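Local coordinates for glutathione transferase (Phanerochaete chrysosporium, PDB 4F0C), which probably transfers glutathione to, or uses it to reduce, small substrates as a Ure2p-class fungal glutathione transferase, and binds oxidized glutathione, at residues N17-D22 and K218-A223; T8-Q13 and T50-N55; M23-R26 and S31-T34. One frame throughout, in Å; residues are numbered along the deposited sequence.

Interaction 1: N17-D22 and K218-A223. With GDS (oxidized glutathione disulfide), chain B.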
loop_
_atom_site.group_PDB
_atom_site.type_symbol
_atom_site.label_atom_id
_atom_site.label_comp_id
_atom_site.label_asym_id
_atom_site.label_seq_id
_atom_site.Cartn_x
_atom_site.Cartn_y
_atom_site.Cartn_z
ATOM N N ASN A 17 -3.006 -4.478 12.013
ATOM C CA ASN A 17 -1.752 -4.092 11.378
ATOM C C ASN A 17 -0.487 -4.055 12.241
ATOM O O ASN A 17 0.600 -4.388 11.766
ATOM C CB ASN A 17 -1.939 -2.764 10.634
ATOM C CG ASN A 17 -2.769 -2.943 9.394
ATOM O OD1 ASN A 17 -2.440 -3.779 8.555
ATOM N ND2 ASN A 17 -3.882 -2.249 9.312
ATOM N N GLY A 18 -0.598 -3.634 13.493
ATOM C CA GLY A 18 0.610 -3.608 14.307
ATOM C C GLY A 18 1.184 -4.995 14.572
ATOM O O GLY A 18 2.358 -5.129 14.935
ATOM N N TRP A 19 0.359 -6.028 14.416
ATOM C CA TRP A 19 0.794 -7.403 14.757
ATOM C C TRP A 19 1.818 -7.954 13.768
ATOM O O TRP A 19 2.582 -8.847 14.115
ATOM C CB TRP A 19 -0.428 -8.342 14.937
ATOM C CG TRP A 19 -1.194 -7.866 16.148
ATOM C CD1 TRP A 19 -2.326 -7.070 16.161
ATOM C CD2 TRP A 19 -0.803 -8.034 17.530
ATOM N NE1 TRP A 19 -2.673 -6.780 17.469
ATOM C CE2 TRP A 19 -1.763 -7.359 18.322
ATOM C CE3 TRP A 19 0.237 -8.724 18.171
ATOM C CZ2 TRP A 19 -1.689 -7.323 19.728
ATOM C CZ3 TRP A 19 0.299 -8.691 19.581
ATOM C CH2 TRP A 19 -0.651 -7.985 20.331
ATOM N N LYS A 20 1.858 -7.405 12.546
ATOM C CA LYS A 20 2.941 -7.744 11.620
ATOM C C LYS A 20 4.279 -7.423 12.254
ATOM O O LYS A 20 5.240 -8.201 12.146
ATOM C CB LYS A 20 2.882 -6.897 10.337
ATOM C CG LYS A 20 1.581 -7.015 9.518
ATOM C CD LYS A 20 1.687 -5.967 8.385
ATOM C CE LYS A 20 0.324 -5.671 7.731
ATOM N NZ LYS A 20 0.501 -4.518 6.760
ATOM N N VAL A 21 4.355 -6.238 12.865
ATOM C CA VAL A 21 5.598 -5.771 13.451
ATOM C C VAL A 21 5.910 -6.578 14.713
ATOM O O VAL A 21 7.043 -6.965 14.924
ATOM C CB VAL A 21 5.515 -4.283 13.809
ATOM C CG1 VAL A 21 6.817 -3.814 14.427
ATOM C CG2 VAL A 21 5.225 -3.467 12.514
ATOM N N ASP A 22 4.907 -6.777 15.567
ATOM C CA ASP A 22 5.082 -7.657 16.729
ATOM C C ASP A 22 5.682 -9.022 16.314
ATOM O O ASP A 22 6.637 -9.507 16.936
ATOM C CB ASP A 22 3.724 -7.822 17.431
ATOM C CG ASP A 22 3.799 -8.693 18.688
ATOM O OD1 ASP A 22 3.749 -9.946 18.575
ATOM O OD2 ASP A 22 3.891 -8.106 19.780
ATOM N N LYS A 218 -1.030 -15.475 20.065
ATOM C CA LYS A 218 -1.536 -15.814 21.393
ATOM C C LYS A 218 -1.565 -14.536 22.242
ATOM O O LYS A 218 -2.484 -14.308 23.014
ATOM C CB LYS A 218 -0.668 -16.899 22.032
ATOM C CG LYS A 218 -1.053 -17.266 23.479
ATOM C CD LYS A 218 -0.097 -18.308 24.073
ATOM C CE LYS A 218 -0.566 -18.810 25.452
ATOM N NZ LYS A 218 0.382 -19.803 26.056
ATOM N N THR A 219 -0.552 -13.694 22.070
ATOM C CA THR A 219 -0.433 -12.440 22.803
ATOM C C THR A 219 -1.586 -11.520 22.420
ATOM O O THR A 219 -2.191 -10.862 23.275
ATOM C CB THR A 219 0.920 -11.756 22.479
ATOM O OG1 THR A 219 1.994 -12.588 22.937
ATOM C CG2 THR A 219 1.036 -10.380 23.153
ATOM N N LYS A 220 -1.896 -11.471 21.125
ATOM C CA LYS A 220 -3.014 -10.665 20.664
ATOM C C LYS A 220 -4.330 -11.121 21.283
ATOM O O LYS A 220 -5.114 -10.280 21.735
ATOM C CB LYS A 220 -3.087 -10.652 19.124
ATOM C CG LYS A 220 -4.333 -9.992 18.529
ATOM C CD LYS A 220 -4.224 -9.969 16.996
ATOM C CE LYS A 220 -5.203 -9.003 16.325
ATOM N NZ LYS A 220 -6.581 -9.223 16.800
ATOM N N ALA A 221 -4.575 -12.437 21.295
ATOM C CA ALA A 221 -5.828 -12.968 21.826
ATOM C C ALA A 221 -5.970 -12.608 23.309
ATOM O O ALA A 221 -7.047 -12.227 23.778
ATOM C CB ALA A 221 -5.901 -14.507 21.617
ATOM N N GLU A 222 -4.871 -12.724 24.047
ATOM C CA GLU A 222 -4.859 -12.377 25.463
ATOM C C GLU A 222 -5.081 -10.884 25.676
ATOM O O GLU A 222 -5.813 -10.494 26.575
ATOM C CB GLU A 222 -3.556 -12.842 26.136
ATOM C CG GLU A 222 -3.358 -14.357 26.069
ATOM C CD GLU A 222 -2.033 -14.835 26.665
ATOM O OE1 GLU A 222 -2.004 -15.986 27.158
ATOM O OE2 GLU A 222 -1.028 -14.079 26.629
ATOM N N ALA A 223 -4.456 -10.048 24.850
ATOM C CA ALA A 223 -4.627 -8.602 24.989
ATOM C C ALA A 223 -6.098 -8.200 24.746
ATOM O O ALA A 223 -6.639 -7.324 25.407
ATOM C CB ALA A 223 -3.686 -7.841 24.026
HETATM N N1 GDS B . -1.521 1.215 5.782
HETATM C CA1 GDS B . -1.510 1.338 7.289
HETATM C C1 GDS B . -0.452 0.357 7.935
HETATM O OE1 GDS B . -0.242 -0.768 7.388
HETATM O OE2 GDS B . 0.186 0.792 8.935
HETATM C CB1 GDS B . -2.919 1.038 7.912
HETATM C CG1 GDS B . -2.889 1.175 9.452
HETATM C CD1 GDS B . -4.284 1.049 9.977
HETATM O O1 GDS B . -5.272 0.837 9.294
HETATM N N2 GDS B . -4.378 1.189 11.347
HETATM C CA2 GDS B . -5.679 1.123 12.042
HETATM C C2 GDS B . -5.944 2.420 12.768
HETATM O O2 GDS B . -5.034 2.970 13.395
HETATM C CB2 GDS B . -5.660 0.042 13.148
HETATM S SG2 GDS B . -5.673 -1.602 12.400
HETATM N N3 GDS B . -7.215 2.875 12.761
HETATM C CA3 GDS B . -7.534 4.080 13.474
HETATM C C3 GDS B . -8.393 5.005 12.619
HETATM O OE3 GDS B . -8.949 5.973 13.181
HETATM O OE4 GDS B . -8.411 4.747 11.401
HETATM N N4 GDS B . -6.903 -0.727 7.542
HETATM C CA4 GDS B . -6.676 -0.884 6.098
HETATM C C4 GDS B . -5.238 -1.442 5.887
HETATM O OE5 GDS B . -4.753 -2.201 6.766
HETATM O OE6 GDS B . -4.676 -1.094 4.829
HETATM C C5 GDS B . -8.147 -0.932 8.086
HETATM O O5 GDS B . -9.134 -1.259 7.426
HETATM C CA5 GDS B . -8.299 -0.769 9.592
HETATM N N5 GDS B . -9.688 -0.351 9.934
HETATM C CB5 GDS B . -7.964 -2.116 10.241
HETATM S SG5 GDS B . -7.766 -1.928 12.054
HETATM C CA6 GDS B . -11.182 3.501 9.879
HETATM C C6 GDS B . -12.284 3.293 8.764
HETATM O OE7 GDS B . -13.119 4.204 8.575
HETATM O OE8 GDS B . -12.240 2.220 8.124
HETATM N N6 GDS B . -11.038 4.925 10.184
HETATM C CB6 GDS B . -11.614 2.659 11.116
HETATM C CG6 GDS B . -11.378 1.153 10.925
HETATM C CD6 GDS B . -9.913 0.861 10.630
HETATM O O6 GDS B . -8.956 1.567 10.972
#
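The indole of Trp19 lies flat against the aliphatic chain of Lys220. CB of Lys220 stands over the six-membered ring, 3.5 Å from its centroid and only 8° off the ring normal, which makes a CH-pi contact. From there the lysine runs on over the same face to the five-membered ring, where CE comes within 3.5 Å of Trp19 CD1. CG of Lys220 is anti to the backbone N (chi1 172°), and the chain stays extended to CE. A bend at chi4 (-51°) then turns NZ off the indole to the backbone O of Val14. Thr219 comes in differently: its CG2 meets the indole at the edge, 4.0 Å from CZ3 of Trp19. The indole NE1 donates to the O of His12.

Asn17, on the same segment, reaches the ligand instead. Its ND2 gives a hydrogen bond of 2.7 Å to OE5 of the oxidized glutathione. The contact joins the start of helix 18-28, in the thioredoxin-like domain, to the C-terminal helix 211-227. Ile175 of helix 174-184 touches both Trp19 and Lys220, and Tyr36 of strand 32-36 also packs on Trp19.

Interaction 2: T8-Q13 and T50-N55. With SO4 (sulfate ion), chain G.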
loop_
_atom_site.group_PDB
_atom_site.type_symbol
_atom_site.label_atom_id
_atom_site.label_comp_id
_atom_site.label_asym_id
_atom_site.label_seq_id
_atom_site.Cartn_x
_atom_site.Cartn_y
_atom_site.Cartn_z
ATOM N N THR A 8 9.672 1.066 21.148
ATOM C CA THR A 8 8.271 1.196 21.543
ATOM C C THR A 8 7.453 0.926 20.296
ATOM O O THR A 8 7.629 1.597 19.256
ATOM C CB THR A 8 7.907 2.599 22.071
ATOM O OG1 THR A 8 8.652 2.862 23.249
ATOM C CG2 THR A 8 6.412 2.703 22.405
ATOM N N LEU A 9 6.578 -0.070 20.388
ATOM C CA LEU A 9 5.633 -0.350 19.314
ATOM C C LEU A 9 4.258 0.161 19.731
ATOM O O LEU A 9 3.682 -0.318 20.705
ATOM C CB LEU A 9 5.544 -1.865 19.030
ATOM C CG LEU A 9 4.467 -2.309 18.017
ATOM C CD1 LEU A 9 4.644 -1.661 16.625
ATOM C CD2 LEU A 9 4.419 -3.868 17.888
ATOM N N PHE A 10 3.724 1.131 18.999
ATOM C CA PHE A 10 2.363 1.557 19.235
ATOM C C PHE A 10 1.469 0.597 18.458
ATOM O O PHE A 10 1.583 0.462 17.238
ATOM C CB PHE A 10 2.153 3.011 18.793
ATOM C CG PHE A 10 2.950 4.010 19.605
ATOM C CD1 PHE A 10 2.496 4.431 20.850
ATOM C CD2 PHE A 10 4.150 4.524 19.121
ATOM C CE1 PHE A 10 3.203 5.359 21.598
ATOM C CE2 PHE A 10 4.870 5.468 19.864
ATOM C CZ PHE A 10 4.399 5.865 21.113
ATOM N N ASN A 11 0.620 -0.102 19.201
ATOM C CA ASN A 11 -0.164 -1.187 18.660
ATOM C C ASN A 11 -1.639 -0.989 19.039
ATOM O O ASN A 11 -2.013 -0.001 19.691
ATOM C CB ASN A 11 0.409 -2.519 19.216
ATOM C CG ASN A 11 0.106 -3.730 18.324
ATOM O OD1 ASN A 11 -0.643 -3.629 17.357
ATOM N ND2 ASN A 11 0.691 -4.874 18.655
ATOM N N HIS A 12 -2.483 -1.929 18.626
ATOM C CA HIS A 12 -3.875 -1.981 19.056
ATOM C C HIS A 12 -4.233 -3.459 19.227
ATOM O O HIS A 12 -3.719 -4.307 18.480
ATOM C CB HIS A 12 -4.818 -1.347 18.012
ATOM C CG HIS A 12 -6.208 -1.141 18.525
ATOM N ND1 HIS A 12 -7.273 -1.918 18.126
ATOM C CD2 HIS A 12 -6.699 -0.282 19.454
ATOM C CE1 HIS A 12 -8.368 -1.531 18.762
ATOM N NE2 HIS A 12 -8.044 -0.541 19.576
ATOM N N GLN A 13 -5.092 -3.762 20.201
ATOM C CA GLN A 13 -5.430 -5.138 20.518
ATOM C C GLN A 13 -6.249 -5.796 19.405
ATOM O O GLN A 13 -6.012 -6.954 19.057
ATOM C CB GLN A 13 -6.181 -5.226 21.866
ATOM C CG GLN A 13 -5.401 -4.689 23.082
ATOM C CD GLN A 13 -5.750 -3.241 23.416
ATOM O OE1 GLN A 13 -6.048 -2.431 22.528
ATOM N NE2 GLN A 13 -5.725 -2.914 24.705
ATOM N N THR A 50 -0.138 12.044 16.974
ATOM C CA THR A 50 0.129 12.542 15.621
ATOM C C THR A 50 1.542 13.112 15.519
ATOM O O THR A 50 2.101 13.233 14.424
ATOM C CB THR A 50 -0.942 13.556 15.107
ATOM O OG1 THR A 50 -0.971 14.714 15.947
ATOM C CG2 THR A 50 -2.319 12.904 15.094
ATOM N N LYS A 51 2.143 13.421 16.666
ATOM C CA LYS A 51 3.553 13.824 16.672
ATOM C C LYS A 51 4.450 12.681 16.192
ATOM O O LYS A 51 5.542 12.914 15.654
ATOM C CB LYS A 51 3.988 14.367 18.052
ATOM C CG LYS A 51 4.288 13.311 19.118
ATOM C CD LYS A 51 4.586 13.998 20.474
ATOM C CE LYS A 51 4.914 12.987 21.565
ATOM N NZ LYS A 51 4.646 13.484 22.943
ATOM N N TYR A 52 3.981 11.442 16.373
ATOM C CA TYR A 52 4.674 10.260 15.852
ATOM C C TYR A 52 4.217 9.874 14.455
ATOM O O TYR A 52 5.022 9.466 13.634
ATOM C CB TYR A 52 4.457 9.065 16.766
ATOM C CG TYR A 52 5.058 9.286 18.136
ATOM C CD1 TYR A 52 6.433 9.450 18.287
ATOM C CD2 TYR A 52 4.257 9.357 19.263
ATOM C CE1 TYR A 52 6.997 9.671 19.533
ATOM C CE2 TYR A 52 4.817 9.582 20.525
ATOM C CZ TYR A 52 6.185 9.724 20.643
ATOM O OH TYR A 52 6.757 9.938 21.866
ATOM N N ASN A 53 2.915 9.965 14.202
ATOM C CA ASN A 53 2.388 9.664 12.873
ATOM C C ASN A 53 1.343 10.691 12.476
ATOM O O ASN A 53 0.237 10.697 13.025
ATOM C CB ASN A 53 1.801 8.234 12.826
ATOM C CG ASN A 53 1.249 7.883 11.448
ATOM O OD1 ASN A 53 1.325 8.702 10.544
ATOM N ND2 ASN A 53 0.719 6.657 11.277
ATOM N N PRO A 54 1.676 11.580 11.516
ATOM C CA PRO A 54 0.686 12.611 11.173
ATOM C C PRO A 54 -0.593 12.006 10.612
ATOM O O PRO A 54 -1.634 12.665 10.692
ATOM C CB PRO A 54 1.393 13.461 10.101
ATOM C CG PRO A 54 2.509 12.575 9.556
ATOM C CD PRO A 54 2.917 11.684 10.715
ATOM N N ASN A 55 -0.506 10.798 10.052
ATOM C CA ASN A 55 -1.677 10.064 9.552
ATOM C C ASN A 55 -2.597 9.607 10.710
ATOM O O ASN A 55 -3.775 9.316 10.489
ATOM C CB ASN A 55 -1.281 8.868 8.678
ATOM C CG ASN A 55 -2.482 8.263 7.926
ATOM O OD1 ASN A 55 -3.359 8.999 7.494
ATOM N ND2 ASN A 55 -2.543 6.932 7.818
HETATM S S SO4 G . -10.824 0.626 21.086
HETATM O O1 SO4 G . -11.042 1.166 19.742
HETATM O O2 SO4 G . -11.737 1.283 22.015
HETATM O O3 SO4 G . -11.090 -0.809 21.071
HETATM O O4 SO4 G . -9.444 0.871 21.504
#
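This is a small aromatic contact near the surface of the thioredoxin-like N-terminal domain of the GST fold. It joins strand 7-11, an inner strand of the four-stranded sheet, to the loop between helix 47-50 and strand 60-63. Phe10 and Tyr52 carry it alone. Their rings are 5.1 Å apart at the centroids and their planes are inclined at 33°, so the pair is neither a parallel stack nor a T-shape. The outer end of the Phe10 ring does the touching, with CZ 3.8 Å from CE2 of Tyr52. CE2 of Phe10 lies over one face of the tyrosine ring, toward its rim. Lys51 CG lies over the opposite face, so the tyrosine ring is held between the two. Thr8 CG2 rests on a face of the Phe10 ring, and Phe49 packs edge-to-face with Phe10.

Further along, Asn53 forms an Asx turn: its OD1 accepts from the N of Asn55 at 2.8 Å, with the donor well above the carbonyl plane. In the same loop, Asn55 OD1 takes a hydrogen bond from NH2 of Arg146 of the second subunit. Beyond the strand end, His12 ND1 is bonded to the N of Gly15, which would steady the imidazole. The other ring nitrogen, His12 NE2, donates to O4 of a sulfate, probably from the crystallisation liquor, at 2.8 Å and a nearly straight 166°.

Interaction 3: M23-R26 and S31-T34. With SO4 (sulfate ion), chain D.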
loop_
_atom_site.group_PDB
_atom_site.type_symbol
_atom_site.label_atom_id
_atom_site.label_comp_id
_atom_site.label_asym_id
_atom_site.label_seq_id
_atom_site.Cartn_x
_atom_site.Cartn_y
_atom_site.Cartn_z
ATOM N N MET A 23 5.123 -9.645 15.268
ATOM C CA MET A 23 5.651 -10.936 14.773
ATOM C C MET A 23 7.142 -10.848 14.417
ATOM O O MET A 23 7.926 -11.691 14.831
ATOM C CB MET A 23 4.901 -11.380 13.517
ATOM C CG MET A 23 3.525 -11.939 13.808
ATOM S SD MET A 23 2.542 -12.234 12.319
ATOM C CE MET A 23 0.945 -12.534 13.100
ATOM N N LEU A 24 7.515 -9.837 13.633
ATOM C CA LEU A 24 8.916 -9.700 13.215
ATOM C C LEU A 24 9.854 -9.460 14.390
ATOM O O LEU A 24 10.941 -10.035 14.450
ATOM C CB LEU A 24 9.088 -8.597 12.144
ATOM C CG LEU A 24 10.564 -8.320 11.761
ATOM C CD1 LEU A 24 11.155 -9.581 11.104
ATOM C CD2 LEU A 24 10.594 -7.162 10.769
ATOM N N LEU A 25 9.435 -8.610 15.326
ATOM C CA LEU A 25 10.283 -8.332 16.491
ATOM C C LEU A 25 10.512 -9.623 17.300
ATOM O O LEU A 25 11.627 -9.877 17.764
ATOM C CB LEU A 25 9.654 -7.252 17.377
ATOM C CG LEU A 25 9.639 -5.832 16.780
ATOM C CD1 LEU A 25 8.781 -4.928 17.653
ATOM C CD2 LEU A 25 11.044 -5.253 16.651
ATOM N N ARG A 26 9.457 -10.429 17.462
ATOM C CA ARG A 26 9.607 -11.709 18.175
ATOM C C ARG A 26 10.515 -12.671 17.413
ATOM O O ARG A 26 11.334 -13.344 18.023
ATOM C CB ARG A 26 8.255 -12.372 18.451
ATOM C CG ARG A 26 7.389 -11.603 19.435
ATOM C CD ARG A 26 6.040 -12.307 19.771
ATOM N NE ARG A 26 5.185 -11.297 20.387
ATOM C CZ ARG A 26 5.183 -10.987 21.678
ATOM N NH1 ARG A 26 5.915 -11.678 22.549
ATOM N NH2 ARG A 26 4.413 -9.988 22.101
ATOM N N SER A 31 14.079 -6.503 21.636
ATOM C CA SER A 31 13.342 -6.085 22.831
ATOM C C SER A 31 12.383 -4.923 22.541
ATOM O O SER A 31 12.736 -3.966 21.847
ATOM C CB SER A 31 14.299 -5.739 23.976
ATOM O OG SER A 31 15.057 -4.599 23.644
ATOM N N PHE A 32 11.173 -4.985 23.079
ATOM C CA PHE A 32 10.203 -3.936 22.774
ATOM C C PHE A 32 9.115 -3.839 23.822
ATOM O O PHE A 32 8.686 -4.853 24.378
ATOM C CB PHE A 32 9.585 -4.095 21.360
ATOM C CG PHE A 32 8.696 -5.335 21.167
ATOM C CD1 PHE A 32 9.257 -6.596 20.894
ATOM C CD2 PHE A 32 7.306 -5.220 21.183
ATOM C CE1 PHE A 32 8.443 -7.735 20.678
ATOM C CE2 PHE A 32 6.486 -6.334 20.969
ATOM C CZ PHE A 32 7.056 -7.598 20.708
ATOM N N GLU A 33 8.687 -2.616 24.107
ATOM C CA GLU A 33 7.481 -2.435 24.897
ATOM C C GLU A 33 6.339 -2.185 23.912
ATOM O O GLU A 33 6.551 -1.694 22.788
ATOM C CB GLU A 33 7.607 -1.268 25.865
ATOM C CG GLU A 33 7.714 0.045 25.178
ATOM C CD GLU A 33 7.407 1.239 26.089
ATOM O OE1 GLU A 33 7.594 2.373 25.619
ATOM O OE2 GLU A 33 6.976 1.058 27.248
ATOM N N THR A 34 5.138 -2.556 24.328
ATOM C CA THR A 34 3.945 -2.343 23.518
ATOM C C THR A 34 3.060 -1.352 24.217
ATOM O O THR A 34 2.757 -1.508 25.385
ATOM C CB THR A 34 3.178 -3.646 23.280
ATOM O OG1 THR A 34 4.014 -4.526 22.526
ATOM C CG2 THR A 34 1.906 -3.381 22.459
HETATM S S SO4 D . 5.851 -4.458 27.803
HETATM O O1 SO4 D . 5.109 -4.207 26.568
HETATM O O2 SO4 D . 5.238 -3.641 28.841
HETATM O O3 SO4 D . 5.742 -5.873 28.153
HETATM O O4 SO4 D . 7.270 -4.119 27.712
#
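Phe32 meets two side chains of helix 18-28, Leu25 and Arg26. The apolar part is a CH-pi contact. CD1 of Leu25 sits over one face of the Phe32 ring, 3.7 Å from its centroid and 20° off the normal. CB of Leu25 adds to this, 3.5 Å from CE1 of Phe32. The phenylalanine holds CG between its backbone N and carbonyl carbon (chi1 67°), and this brings the ring up to the helix. Phe7 of strand 7-11 packs on both Leu25 and Phe32.

The contact with Arg26 is of another kind. The far end of the ring, CZ of Phe32, lies over one face of the guanidinium, 3.8 Å from NH2 of Arg26. The two planes are 75° apart, so the groups do not stack. Arg26 is extended from CG to NE, and salt bridges from NE to Asp22 and from NH1 to Glu215 would fix how the guanidinium is turned. With an alanine here instead of Phe32, Leu25 CD1 and the guanidinium face would probably lose their aromatic partner, and a gap would open between helix and strand.

No hydrogen bond links the two segments. On the strand side, Thr34 N donates to O1 of a sulfate, probably from the crystallisation liquor, at 2.8 Å and nearly straight. Lys5 NZ is also bonded to this ion. The whole belongs to a beta-alpha-beta unit, strand 7-11, helix 18-28 and strand 32-36, with which the thioredoxin-like domain of glutathione transferases begins.

Overall arrangement
Strand 7-11 opens the chain's fold and enters interaction 2, whose partner, the loop 50-55, comes 37 residues later. Helix 18-28 follows. Its start belongs to interaction 1, which closes only at 218-223, near the C terminus. Interactions 1 and 2 therefore cross along the chain. Interaction 3 is the most local, linking 23-26 to 31-34, and lies within the spans of both others. Interactions 2 and 3 stay in the thioredoxin-like domain and meet where strands 7-11 and 32-36 pair, with Leu9 N bonded to Glu33 O. Interaction 1 ties that domain to the C-terminal helix 211-227. Interactions 1 and 3 share helix 18-28, where Thr219 touches Arg26.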